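Pfam DUF1093 family protein (Bacillus subtilis, PDB 3NPP) is of unknown function, belongs to the uncharacterised DUF1093 family, and is probably exported by way of an N-terminal signal sequence. Local coordinates at residues V73-E76 and D77-D80. Residues are numbered along the deposited sequence; the frame is centred on the assembly and turned at random.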
# COMPACT_ATOMS: atom_id res chain seq x y z
N VAL A 73 -15.45 -0.79 15.91
CA VAL A 73 -16.43 -1.90 15.78
C VAL A 73 -16.87 -2.37 17.17
O VAL A 73 -16.28 -1.98 18.18
CB VAL A 73 -15.83 -3.09 14.97
CG1 VAL A 73 -15.46 -2.65 13.53
CG2 VAL A 73 -14.60 -3.69 15.68
N LYS A 74 -17.95 -3.16 17.23
CA LYS A 74 -18.39 -3.77 18.49
C LYS A 74 -17.87 -5.18 18.56
O LYS A 74 -17.72 -5.82 17.54
CB LYS A 74 -19.91 -3.78 18.63
CG LYS A 74 -20.63 -2.45 18.42
CD LYS A 74 -20.22 -1.36 19.38
CE LYS A 74 -20.98 -1.43 20.65
NZ LYS A 74 -20.44 -0.33 21.56
N PHE A 75 -17.66 -5.68 19.79
CA PHE A 75 -17.06 -6.99 20.03
C PHE A 75 -17.81 -8.09 19.29
O PHE A 75 -17.22 -8.91 18.60
CB PHE A 75 -17.05 -7.27 21.54
CG PHE A 75 -16.50 -8.62 21.91
CD1 PHE A 75 -15.14 -8.78 22.13
CD2 PHE A 75 -17.33 -9.69 22.08
CE1 PHE A 75 -14.61 -10.02 22.47
CE2 PHE A 75 -16.81 -10.96 22.44
CZ PHE A 75 -15.46 -11.11 22.64
N GLU A 76 -19.13 -8.05 19.39
CA GLU A 76 -19.99 -9.11 18.84
C GLU A 76 -20.00 -9.23 17.31
O GLU A 76 -20.45 -10.25 16.80
CB GLU A 76 -21.43 -8.99 19.37
CG GLU A 76 -22.25 -7.74 18.94
CD GLU A 76 -22.02 -6.51 19.80
OE1 GLU A 76 -21.09 -6.52 20.68
OE2 GLU A 76 -22.74 -5.52 19.57
N ASP A 77 -19.48 -8.22 16.59
CA ASP A 77 -19.40 -8.24 15.15
C ASP A 77 -18.02 -8.53 14.61
O ASP A 77 -17.86 -8.59 13.42
CB ASP A 77 -19.86 -6.89 14.57
CG ASP A 77 -21.18 -6.46 15.12
OD1 ASP A 77 -22.11 -7.31 15.16
OD2 ASP A 77 -21.28 -5.29 15.57
N MSE A 78 -17.02 -8.73 15.48
CA MSE A 78 -15.69 -9.08 15.04
C MSE A 78 -15.70 -10.55 14.62
O MSE A 78 -16.58 -11.34 15.08
CB MSE A 78 -14.68 -8.87 16.16
CG MSE A 78 -14.59 -7.42 16.61
SE MSE A 78 -13.16 -7.06 17.83
CE MSE A 78 -13.40 -8.50 19.15
N PRO A 79 -14.69 -10.97 13.84
CA PRO A 79 -14.57 -12.41 13.54
C PRO A 79 -14.57 -13.32 14.79
O PRO A 79 -14.03 -12.94 15.83
CB PRO A 79 -13.23 -12.50 12.84
CG PRO A 79 -13.08 -11.18 12.17
CD PRO A 79 -13.68 -10.18 13.11
N ASP A 80 -15.15 -14.51 14.66
CA ASP A 80 -15.36 -15.41 15.83
C ASP A 80 -14.07 -15.75 16.55
O ASP A 80 -14.02 -15.63 17.78
CB ASP A 80 -16.06 -16.73 15.42
CG ASP A 80 -17.59 -16.63 15.39
OD1 ASP A 80 -18.13 -15.49 15.33
OD2 ASP A 80 -18.26 -17.72 15.42
O HOH W 1 -23.28 -4.47 17.13
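F75 and M78, a selenomethionine here, meet through the terminal methyl: M78 CE lies 3.5 Å from F75 CD1 and approaches the ring obliquely, the two side chains crossing at about a right angle. The long, flexible chain suits the place, because a bend at its last torsion (chi3 -49°) swings CE to the flat apolar ring of F75 while M78 CG stays 3.8 Å from V73 CG2, a methyl of the branched valine. Two i to i+3 backbone bonds hold the turn that brings these side chains together: D77 N donates to K74 O at 3.1 Å, and M78 N to F75 O, also 3.1 Å. Such bonds mark a short 3-10 turn, which here links strand 66-73 to the C-terminal helix 80-86; P79, the N-cap residue, lacks an N-H, but none is needed there for helix bonding. E76 and D77 run side by side, well suited to solvent; E76 OE2 and D77 OD2, 4.3 Å apart, would repel, but a water donating to both, 2.7 Å from each, would be expected to offset some of this. Further out, Y57 of strand 57-63 meets the F75 ring and touches M78, which also packs on Y13 and L86, while Q83 NE2 bonds to M78 O.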